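PDB 4FYE: SidF, inhibitor of growth family, member 3 from Legionella pneumophila subsp. pneumophila, which is a phosphoinositide phosphatase, probably removing the 3-phosphate from phosphatidylinositol 3,4,5-trisphosphate. Local coordinates for residues L30-P35 and H707-T712; K287-A292 and F507-E512; E490-L495 and S544-L549; D317-I322 and A340-L345. The protein carries 1 engineered substitution. One frame throughout, in Å; residues are numbered along the deposited sequence.

How the contacts relate
The four contacts do not touch one another. Contact 2 is fully buried, and its chemistry is aromatic against aliphatic: two rings of helix 482-514 meet helix 284-311. Contact 3 uses the same helix 482-514 farther toward its start, with centres about 26 Å apart. It is only partly buried, and lysine and glutamate side chains lie beside an isoleucine there. Contact 4 is also buried; it joins the end of helix 315-320 and the following loop to helix 335-349. Its core is aliphatic, with a partly exposed tryptophan beside it. Contact 1 is also partly buried, but it sets a loop against a helix and joins residues near the two ends of the chain. No hydrogen bond crosses any of the four.

Contact 1: L30-P35 and H707-T712; sequences LAYGYP and HHTANT
The Y32 ring has L30 CD1 over one face, 4.0 Å above the plane and shifted toward the rim. The Y34 ring has Y32 O at its edge, in the ring plane. The H708 ring carries T712 CG2 on one face. The fold element here is a loop packed on a helix. Residues 30-35 belong to the loop between helix 9-16 and strand 39-42, one of the two outermost strands of a mixed six-stranded sheet. Residues 707-712 form the last turns of helix 701-712. A chain stretch of more than 670 residues is thus closed by a small contact.

T709 is the meeting point. Its CB points toward the loop, and CG2, anti to the backbone N, makes the touch. It comes 3.8 Å from Y32 CD1, approaching the ring obliquely. The same methyl lies 3.9 Å from A31 O. L30 CD1, which sits on the tyrosine, also reaches T709 O at 4.0 Å. One leucine methyl therefore fills the angle between ring and helix. A710 CB lies 4.2 Å from Y32 OH.

The polar ends turn elsewhere. Y32 OH is hydrogen-bonded to D183, next to strand 184-189. T709 OG1 bonds back to A705 O and also to S715. A31 N is held by N81 of helix 71-92, so the loop is fixed from a second side.

At the end of the helix, H708 O accepts two bonds. T712 N gives one, at 2.8 Å. T712 OG1 gives the other at 3.0 Å, from 39° above the carbonyl plane.

Contact 2: K287-A292 and F507-E512; sequences KLAIKA and FSYFEE
Y509 and F510 both hold CG anti to the backbone N, with chi1 168° and -178°. Both CB atoms point toward helix 284-311, so these two consecutive side chains meet it together. L288 answers from the other helix with both of its torsions away from the staggered positions. This puts its CD1 above the centre of the Y509 ring. The methyl lies 3.8 Å from the centroid of the Y509 ring, almost exactly on the ring normal. It is a clear CH-pi contact, with all the ring carbons nearly equally distant. L288 CB is near the rim, 4.0 Å from Y509 CE1. A289 N is closer, 3.7 Å from Y509 CE1, and oblique to the ring.

Two helices cross here steeply, at -121°, with their axes 9.1 Å apart. The CA atoms of A289 and F510 come within 5.8 Å, with alanines on the side of helix 284-311. Helix 482-514 is part of a predicted coiled coil, and helix 522-583 packs against the same side chains, with V532 on L288 and L525 on Y509.

A292 CB meets F510 CB at 3.7 Å, methyl against methylene. Beside it, F510 CD2 lies 4.0 Å from A289 O, again obliquely.

Contact 3: E490-L495 and S544-L549; sequences EKENAL and SAIYEL
K491 leaves its helix with CB pointing at the other segment, 4.1 Å from I546 CG1. Its CG is anti to the backbone N, and the chain runs on obliquely across I546. CD makes the closest touch to that residue, 3.7 Å from I546 CG1. K491 CD is also 3.9 Å from I546 CD1. The chain then bends twice, with chi3 -65° and chi4 -79°. The bends carry CE to A545 CB, at 3.5 Å. The ammonium NZ ends 3.7 Å from the same A545 CB. The lysine thus wraps its methylenes over one flank of I546, and its charged tip ends beside A545.

I546 is the central side chain, and it is buried. L495 meets it tip to tip, with L495 CD1 3.9 Å from I546 CD1. E492 closes the other flank and crosses the isoleucine at about a right angle. Its bend at chi2 sets E492 OE2 4.1 Å from I546 CD1. The carboxylate has long, weak ion pairs with R443 and K499.

These are two nearly antiparallel helices, 162° between their directions and 10.3 Å between axes. Helices 482-514 and 522-583 form a hairpin with a short connection, consistent with the predicted coiled coil. Elsewhere along the pair L549 touches L484 and I488, and L495 touches I539 and Q542.

The contact holds by van der Waals packing alone, since no hydrogen bond or salt bridge crosses it. The methylenes of K491 and the carboxylate end of E492 lie against the isoleucine. The carboxylate's weak ion pairs probably ease the cost of that apolar contact.

Contact 4: D317-I322 and A340-L345; sequences DLWNKI and AQLIKL
The tight part is a cluster of leucines and isoleucines. L318 CD1 sits 4.0 Å from L342 CB and 3.9 Å from I343 CG1, so it fits between two successive residues of the facing helix. I322 fills the next position. Its CD1 lies 3.7 Å from L345 CB, and the two side chains cross at about a right angle. The same I322 CD1 is 3.8 Å from L342 O. L342 reaches back with an almost eclipsed chi2 of 6°. Its CD1 then touches both I322 CD1 and, at 3.9 Å, W319 CE3.

That tryptophan marks the loose side. L342 CD1 meets it only at the edge, near the ring plane. W319 is partly exposed, as is L345, and it makes a cation-pi contact with R327. The first helix gives way to loop before I322, whose side chain still turns inward.

I343 also touches I396 and T398 of strand 391-399, an outermost strand of a four-stranded mixed sheet. Helices 315-320 and 335-349 are thus two successive helices joined by a loop, the longer one touching that strand, a helix-on-sheet packing of a mixed alpha-beta protein.

Contact 1: L30-P35 and H707-T712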
# COMPACT_ATOMS: atom_id res chain seq x y z
N LEU A 30 -18.94 -9.23 8.07
CA LEU A 30 -18.45 -8.78 9.36
C LEU A 30 -19.16 -7.47 9.69
O LEU A 30 -19.77 -6.85 8.81
CB LEU A 30 -16.92 -8.61 9.33
CG LEU A 30 -16.35 -7.36 8.64
CD1 LEU A 30 -15.64 -6.40 9.61
CD2 LEU A 30 -15.41 -7.80 7.55
N ALA A 31 -19.09 -7.05 10.95
CA ALA A 31 -19.82 -5.86 11.34
C ALA A 31 -18.99 -4.61 11.16
O ALA A 31 -17.88 -4.49 11.66
CB ALA A 31 -20.29 -5.97 12.77
N TYR A 32 -19.56 -3.67 10.43
CA TYR A 32 -18.93 -2.36 10.23
C TYR A 32 -19.52 -1.18 11.04
O TYR A 32 -18.82 -0.18 11.22
CB TYR A 32 -19.07 -2.03 8.79
CG TYR A 32 -18.24 -2.88 7.93
CD1 TYR A 32 -16.87 -2.55 7.70
CD2 TYR A 32 -18.77 -4.01 7.30
CE1 TYR A 32 -16.07 -3.32 6.86
CE2 TYR A 32 -17.97 -4.79 6.46
CZ TYR A 32 -16.65 -4.44 6.25
OH TYR A 32 -15.90 -5.19 5.37
N GLY A 33 -20.77 -1.33 11.52
CA GLY A 33 -21.51 -0.33 12.29
C GLY A 33 -21.83 0.90 11.45
O GLY A 33 -21.75 0.86 10.22
N TYR A 34 -22.15 2.02 12.11
CA TYR A 34 -22.62 3.19 11.42
C TYR A 34 -23.72 2.83 10.38
O TYR A 34 -23.57 3.08 9.17
CB TYR A 34 -21.44 3.96 10.79
CG TYR A 34 -20.28 4.25 11.76
CD1 TYR A 34 -20.22 5.48 12.49
CD2 TYR A 34 -19.27 3.30 11.99
CE1 TYR A 34 -19.19 5.75 13.39
CE2 TYR A 34 -18.25 3.55 12.92
CZ TYR A 34 -18.20 4.79 13.59
OH TYR A 34 -17.16 5.05 14.49
N PRO A 35 -24.83 2.26 10.85
CA PRO A 35 -25.90 1.94 9.88
C PRO A 35 -26.37 3.17 9.02
O PRO A 35 -26.48 4.28 9.51
CB PRO A 35 -27.03 1.40 10.76
CG PRO A 35 -26.81 2.01 12.14
CD PRO A 35 -25.29 2.15 12.25
N HIS A 707 -10.84 0.52 6.06
CA HIS A 707 -9.76 -0.44 5.86
C HIS A 707 -9.38 -1.02 7.20
O HIS A 707 -9.33 -2.22 7.30
CB HIS A 707 -8.60 0.21 5.10
CG HIS A 707 -7.26 -0.44 5.30
ND1 HIS A 707 -6.75 -1.33 4.42
CD2 HIS A 707 -6.33 -0.31 6.33
CE1 HIS A 707 -5.55 -1.77 4.88
NE2 HIS A 707 -5.30 -1.16 6.05
N HIS A 708 -9.17 -0.18 8.23
CA HIS A 708 -8.83 -0.68 9.58
C HIS A 708 -9.87 -1.62 10.17
O HIS A 708 -9.55 -2.60 10.87
CB HIS A 708 -8.54 0.50 10.53
CG HIS A 708 -7.73 0.13 11.77
ND1 HIS A 708 -8.30 -0.45 12.90
CD2 HIS A 708 -6.39 0.31 12.06
CE1 HIS A 708 -7.34 -0.65 13.83
NE2 HIS A 708 -6.18 -0.15 13.34
N THR A 709 -11.14 -1.32 9.91
CA THR A 709 -12.22 -2.15 10.42
C THR A 709 -12.18 -3.55 9.79
O THR A 709 -12.19 -4.56 10.49
CB THR A 709 -13.58 -1.45 10.23
OG1 THR A 709 -13.50 -0.19 10.91
CG2 THR A 709 -14.72 -2.27 10.86
N ALA A 710 -12.13 -3.58 8.47
CA ALA A 710 -11.91 -4.83 7.71
C ALA A 710 -10.66 -5.61 8.15
O ALA A 710 -10.65 -6.83 8.15
CB ALA A 710 -11.80 -4.52 6.22
N ASN A 711 -9.61 -4.93 8.54
CA ASN A 711 -8.46 -5.66 9.01
C ASN A 711 -8.53 -6.08 10.43
O ASN A 711 -7.94 -7.09 10.73
CB ASN A 711 -7.16 -4.86 8.88
CG ASN A 711 -6.56 -4.95 7.51
OD1 ASN A 711 -7.05 -5.67 6.64
ND2 ASN A 711 -5.51 -4.19 7.29
N THR A 712 -9.15 -5.29 11.32
CA THR A 712 -9.02 -5.62 12.77
C THR A 712 -10.35 -5.79 13.45
O THR A 712 -10.38 -6.27 14.55
CB THR A 712 -8.19 -4.59 13.60
OG1 THR A 712 -8.92 -3.34 13.68
CG2 THR A 712 -6.75 -4.33 12.93

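Contact 2: K287-A292 and F507-E512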
# COMPACT_ATOMS: atom_id res chain seq x y z
N LYS A 287 15.83 -18.11 11.45
CA LYS A 287 16.00 -16.83 10.74
C LYS A 287 16.13 -17.07 9.25
O LYS A 287 15.57 -16.32 8.43
CB LYS A 287 17.22 -16.06 11.23
CG LYS A 287 16.97 -15.34 12.52
CD LYS A 287 18.15 -14.47 12.88
CE LYS A 287 17.94 -13.86 14.25
NZ LYS A 287 19.24 -13.60 14.90
N LEU A 288 16.86 -18.10 8.87
CA LEU A 288 16.98 -18.37 7.44
C LEU A 288 15.64 -18.82 6.87
O LEU A 288 15.29 -18.46 5.76
CB LEU A 288 18.08 -19.37 7.15
CG LEU A 288 19.08 -19.08 6.03
CD1 LEU A 288 19.43 -20.41 5.38
CD2 LEU A 288 18.59 -18.09 4.99
N ALA A 289 14.87 -19.56 7.65
CA ALA A 289 13.52 -19.91 7.28
C ALA A 289 12.68 -18.66 6.94
O ALA A 289 11.97 -18.58 5.90
CB ALA A 289 12.90 -20.72 8.39
N ILE A 290 12.80 -17.67 7.83
CA ILE A 290 12.10 -16.40 7.73
C ILE A 290 12.54 -15.63 6.49
O ILE A 290 11.69 -15.09 5.76
CB ILE A 290 12.25 -15.55 9.00
CG1 ILE A 290 11.46 -16.20 10.13
CG2 ILE A 290 11.72 -14.14 8.76
CD1 ILE A 290 11.88 -15.81 11.55
N LYS A 291 13.85 -15.59 6.24
CA LYS A 291 14.38 -15.05 4.99
C LYS A 291 13.78 -15.72 3.75
O LYS A 291 13.60 -15.07 2.73
CB LYS A 291 15.90 -15.18 4.93
CG LYS A 291 16.64 -13.86 4.97
CD LYS A 291 18.16 -14.03 5.06
CE LYS A 291 18.65 -13.91 6.50
NZ LYS A 291 20.11 -13.68 6.58
N ALA A 292 13.50 -17.02 3.84
CA ALA A 292 13.00 -17.77 2.69
C ALA A 292 11.56 -17.43 2.38
O ALA A 292 11.17 -17.35 1.20
CB ALA A 292 13.14 -19.27 2.90
N PHE A 507 14.91 -21.58 -1.56
CA PHE A 507 13.65 -22.33 -1.66
C PHE A 507 13.88 -23.77 -1.19
O PHE A 507 13.13 -24.28 -0.35
CB PHE A 507 13.08 -22.35 -3.09
CG PHE A 507 12.61 -21.03 -3.61
CD1 PHE A 507 11.68 -20.27 -2.91
CD2 PHE A 507 13.09 -20.56 -4.83
CE1 PHE A 507 11.24 -19.05 -3.40
CE2 PHE A 507 12.65 -19.34 -5.35
CZ PHE A 507 11.71 -18.58 -4.63
N SER A 508 14.93 -24.43 -1.71
CA SER A 508 15.25 -25.79 -1.23
C SER A 508 15.42 -25.78 0.28
O SER A 508 14.88 -26.66 0.98
CB SER A 508 16.48 -26.39 -1.91
OG SER A 508 16.24 -26.59 -3.29
N TYR A 509 16.14 -24.79 0.81
CA TYR A 509 16.34 -24.83 2.23
C TYR A 509 15.00 -24.81 2.97
O TYR A 509 14.84 -25.53 3.94
CB TYR A 509 17.26 -23.72 2.71
CG TYR A 509 17.25 -23.58 4.22
CD1 TYR A 509 16.25 -22.85 4.86
CD2 TYR A 509 18.21 -24.18 5.01
CE1 TYR A 509 16.20 -22.73 6.23
CE2 TYR A 509 18.17 -24.05 6.40
CZ TYR A 509 17.17 -23.32 7.00
OH TYR A 509 17.11 -23.17 8.36
N PHE A 510 14.04 -24.00 2.52
CA PHE A 510 12.75 -23.98 3.23
C PHE A 510 11.96 -25.29 3.11
O PHE A 510 11.31 -25.68 4.07
CB PHE A 510 11.87 -22.78 2.83
CG PHE A 510 10.55 -22.72 3.57
CD1 PHE A 510 9.40 -23.32 3.05
CD2 PHE A 510 10.45 -22.06 4.79
CE1 PHE A 510 8.17 -23.25 3.73
CE2 PHE A 510 9.22 -21.97 5.46
CZ PHE A 510 8.08 -22.58 4.94
N GLU A 511 12.02 -25.92 1.93
CA GLU A 511 11.37 -27.24 1.64
C GLU A 511 11.67 -28.30 2.71
O GLU A 511 10.75 -29.01 3.12
CB GLU A 511 11.74 -27.78 0.24
CG GLU A 511 10.90 -27.20 -0.91
CD GLU A 511 11.48 -27.46 -2.32
OE1 GLU A 511 11.97 -28.59 -2.58
OE2 GLU A 511 11.44 -26.54 -3.18
N GLU A 512 12.94 -28.36 3.15
CA GLU A 512 13.39 -29.25 4.23
C GLU A 512 13.02 -28.72 5.60
O GLU A 512 12.49 -29.47 6.44
CB GLU A 512 14.92 -29.46 4.20
CG GLU A 512 15.42 -30.67 3.43
CD GLU A 512 14.85 -32.01 3.89
OE1 GLU A 512 15.17 -32.48 5.02
OE2 GLU A 512 14.08 -32.61 3.10

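Contact 3: E490-L495 and S544-L549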
# COMPACT_ATOMS: atom_id res chain seq x y z
N GLU A 490 27.91 -3.07 -15.05
CA GLU A 490 28.84 -4.22 -15.15
C GLU A 490 28.81 -5.09 -13.88
O GLU A 490 28.55 -6.31 -13.96
CB GLU A 490 30.28 -3.81 -15.52
CG GLU A 490 30.47 -3.32 -16.94
CD GLU A 490 31.85 -2.68 -17.17
OE1 GLU A 490 32.25 -1.78 -16.39
OE2 GLU A 490 32.53 -3.07 -18.14
N LYS A 491 29.04 -4.51 -12.69
CA LYS A 491 29.00 -5.40 -11.52
C LYS A 491 27.65 -6.01 -11.17
O LYS A 491 27.59 -7.13 -10.66
CB LYS A 491 29.69 -4.86 -10.28
CG LYS A 491 30.11 -6.01 -9.37
CD LYS A 491 30.29 -5.61 -7.90
CE LYS A 491 31.44 -4.62 -7.68
NZ LYS A 491 32.82 -5.22 -7.66
N GLU A 492 26.57 -5.28 -11.44
CA GLU A 492 25.24 -5.81 -11.15
C GLU A 492 24.94 -6.99 -12.06
O GLU A 492 24.33 -7.98 -11.66
CB GLU A 492 24.15 -4.74 -11.23
CG GLU A 492 22.86 -5.13 -10.51
CD GLU A 492 22.74 -4.62 -9.06
OE1 GLU A 492 22.65 -3.38 -8.81
OE2 GLU A 492 22.68 -5.48 -8.15
N ASN A 493 25.43 -6.91 -13.30
CA ASN A 493 25.41 -8.09 -14.18
C ASN A 493 26.21 -9.35 -13.72
O ASN A 493 25.72 -10.47 -13.88
CB ASN A 493 25.66 -7.64 -15.62
CG ASN A 493 24.47 -6.82 -16.17
OD1 ASN A 493 23.31 -7.02 -15.77
ND2 ASN A 493 24.75 -5.91 -17.08
N ALA A 494 27.35 -9.16 -13.06
CA ALA A 494 28.09 -10.27 -12.40
C ALA A 494 27.32 -11.05 -11.30
O ALA A 494 27.52 -12.28 -11.09
CB ALA A 494 29.41 -9.74 -11.84
N LEU A 495 26.44 -10.32 -10.61
CA LEU A 495 25.59 -10.85 -9.54
C LEU A 495 24.49 -11.79 -9.97
O LEU A 495 24.06 -12.66 -9.21
CB LEU A 495 24.93 -9.70 -8.79
CG LEU A 495 25.72 -9.16 -7.60
CD1 LEU A 495 24.98 -7.98 -7.02
CD2 LEU A 495 25.88 -10.23 -6.52
N SER A 544 28.25 -4.50 -1.36
CA SER A 544 29.16 -3.46 -0.83
C SER A 544 29.87 -2.58 -1.86
O SER A 544 29.86 -1.36 -1.71
CB SER A 544 30.22 -4.06 0.07
OG SER A 544 29.65 -4.41 1.30
N ALA A 545 30.50 -3.18 -2.86
CA ALA A 545 31.32 -2.38 -3.77
C ALA A 545 30.43 -1.51 -4.66
O ALA A 545 30.78 -0.36 -4.98
CB ALA A 545 32.26 -3.25 -4.59
N ILE A 546 29.28 -2.07 -5.04
CA ILE A 546 28.21 -1.36 -5.76
C ILE A 546 27.70 -0.14 -4.97
O ILE A 546 27.60 0.97 -5.50
CB ILE A 546 27.05 -2.32 -6.07
CG1 ILE A 546 27.51 -3.33 -7.12
CG2 ILE A 546 25.81 -1.57 -6.56
CD1 ILE A 546 26.57 -4.47 -7.39
N TYR A 547 27.41 -0.35 -3.69
CA TYR A 547 27.10 0.77 -2.83
C TYR A 547 28.20 1.84 -2.86
O TYR A 547 27.90 3.04 -3.01
CB TYR A 547 26.84 0.29 -1.41
CG TYR A 547 25.48 -0.33 -1.23
CD1 TYR A 547 24.36 0.29 -1.76
CD2 TYR A 547 25.31 -1.51 -0.49
CE1 TYR A 547 23.09 -0.27 -1.58
CE2 TYR A 547 24.05 -2.08 -0.30
CZ TYR A 547 22.94 -1.45 -0.85
OH TYR A 547 21.64 -1.99 -0.69
N GLU A 548 29.47 1.39 -2.77
CA GLU A 548 30.64 2.28 -2.67
C GLU A 548 30.61 3.21 -3.87
O GLU A 548 30.90 4.40 -3.77
CB GLU A 548 31.97 1.49 -2.65
CG GLU A 548 32.48 1.02 -1.29
CD GLU A 548 33.63 1.88 -0.72
OE1 GLU A 548 34.79 1.76 -1.20
OE2 GLU A 548 33.37 2.66 0.23
N LEU A 549 30.21 2.63 -5.01
CA LEU A 549 30.14 3.37 -6.27
C LEU A 549 28.98 4.37 -6.27
O LEU A 549 29.17 5.56 -6.64
CB LEU A 549 30.06 2.39 -7.43
CG LEU A 549 31.37 1.63 -7.67
CD1 LEU A 549 31.24 0.57 -8.77
CD2 LEU A 549 32.50 2.60 -7.98

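Contact 4: D317-I322 and A340-L345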
# COMPACT_ATOMS: atom_id res chain seq x y z
N ASP A 317 -6.04 -3.10 -26.51
CA ASP A 317 -4.63 -3.20 -26.07
C ASP A 317 -4.06 -4.63 -26.21
O ASP A 317 -2.99 -4.82 -26.70
CB ASP A 317 -4.49 -2.78 -24.61
CG ASP A 317 -4.58 -1.24 -24.37
OD1 ASP A 317 -4.34 -0.45 -25.33
OD2 ASP A 317 -4.91 -0.83 -23.22
N LEU A 318 -4.77 -5.65 -25.76
CA LEU A 318 -4.22 -6.97 -25.91
C LEU A 318 -4.15 -7.41 -27.41
O LEU A 318 -3.13 -7.95 -27.91
CB LEU A 318 -5.08 -7.95 -25.10
CG LEU A 318 -5.16 -7.75 -23.60
CD1 LEU A 318 -6.48 -8.25 -23.04
CD2 LEU A 318 -4.04 -8.48 -22.91
N TRP A 319 -5.23 -7.16 -28.12
CA TRP A 319 -5.28 -7.35 -29.51
C TRP A 319 -4.11 -6.76 -30.27
O TRP A 319 -3.56 -7.42 -31.18
CB TRP A 319 -6.55 -6.71 -30.01
CG TRP A 319 -6.86 -6.97 -31.45
CD1 TRP A 319 -6.75 -6.08 -32.51
CD2 TRP A 319 -7.33 -8.24 -32.04
NE1 TRP A 319 -7.13 -6.67 -33.68
CE2 TRP A 319 -7.48 -7.98 -33.48
CE3 TRP A 319 -7.64 -9.52 -31.54
CZ2 TRP A 319 -7.93 -8.97 -34.37
CZ3 TRP A 319 -8.08 -10.52 -32.45
CH2 TRP A 319 -8.22 -10.25 -33.83
N ASN A 320 -3.74 -5.53 -29.96
CA ASN A 320 -2.71 -4.86 -30.74
C ASN A 320 -1.37 -5.53 -30.48
O ASN A 320 -0.49 -5.47 -31.28
CB ASN A 320 -2.63 -3.35 -30.44
CG ASN A 320 -3.95 -2.60 -30.73
OD1 ASN A 320 -4.60 -2.79 -31.77
ND2 ASN A 320 -4.33 -1.72 -29.80
N LYS A 321 -1.28 -6.17 -29.34
CA LYS A 321 -0.10 -6.84 -28.90
C LYS A 321 -0.04 -8.28 -29.36
O LYS A 321 0.93 -8.95 -29.13
CB LYS A 321 -0.01 -6.72 -27.37
CG LYS A 321 1.20 -5.94 -26.88
CD LYS A 321 1.22 -4.49 -27.32
CE LYS A 321 2.65 -4.10 -27.62
NZ LYS A 321 3.19 -3.45 -26.38
N ILE A 322 -1.03 -8.79 -30.07
CA ILE A 322 -0.88 -10.15 -30.58
C ILE A 322 -0.54 -10.16 -32.09
O ILE A 322 -1.31 -9.64 -32.90
CB ILE A 322 -2.16 -10.93 -30.31
CG1 ILE A 322 -2.46 -10.91 -28.83
CG2 ILE A 322 -2.10 -12.35 -30.87
CD1 ILE A 322 -3.90 -11.32 -28.57
N ALA A 340 -10.55 -13.83 -22.11
CA ALA A 340 -9.63 -14.90 -21.67
C ALA A 340 -8.66 -15.28 -22.83
O ALA A 340 -7.47 -15.50 -22.60
CB ALA A 340 -10.41 -16.16 -21.21
N GLN A 341 -9.21 -15.39 -24.03
CA GLN A 341 -8.46 -15.86 -25.17
C GLN A 341 -7.39 -14.81 -25.53
O GLN A 341 -6.23 -15.13 -25.78
CB GLN A 341 -9.42 -16.11 -26.35
CG GLN A 341 -8.78 -16.84 -27.49
CD GLN A 341 -9.64 -16.81 -28.78
OE1 GLN A 341 -10.35 -15.82 -29.08
NE2 GLN A 341 -9.58 -17.89 -29.55
N LEU A 342 -7.78 -13.54 -25.52
CA LEU A 342 -6.87 -12.43 -25.67
C LEU A 342 -5.75 -12.47 -24.64
O LEU A 342 -4.61 -12.28 -25.00
CB LEU A 342 -7.64 -11.13 -25.52
CG LEU A 342 -8.13 -10.44 -26.79
CD1 LEU A 342 -7.87 -11.26 -28.06
CD2 LEU A 342 -9.57 -9.98 -26.65
N ILE A 343 -6.06 -12.74 -23.37
CA ILE A 343 -5.03 -12.69 -22.35
C ILE A 343 -4.03 -13.80 -22.55
O ILE A 343 -2.81 -13.59 -22.53
CB ILE A 343 -5.61 -12.73 -20.95
CG1 ILE A 343 -6.30 -11.41 -20.69
CG2 ILE A 343 -4.51 -12.95 -19.89
CD1 ILE A 343 -7.15 -11.42 -19.41
N LYS A 344 -4.58 -14.97 -22.83
CA LYS A 344 -3.77 -16.14 -23.10
C LYS A 344 -2.84 -15.94 -24.31
O LYS A 344 -1.68 -16.24 -24.23
CB LYS A 344 -4.66 -17.38 -23.31
CG LYS A 344 -3.80 -18.60 -23.61
CD LYS A 344 -4.50 -19.75 -24.32
CE LYS A 344 -3.43 -20.59 -24.99
NZ LYS A 344 -3.92 -21.98 -25.20
N LEU A 345 -3.35 -15.43 -25.41
CA LEU A 345 -2.52 -15.22 -26.58
C LEU A 345 -1.51 -14.12 -26.29
O LEU A 345 -0.38 -14.23 -26.67
CB LEU A 345 -3.37 -14.89 -27.81
CG LEU A 345 -4.08 -16.10 -28.44
CD1 LEU A 345 -5.17 -15.75 -29.45
CD2 LEU A 345 -3.12 -17.11 -29.09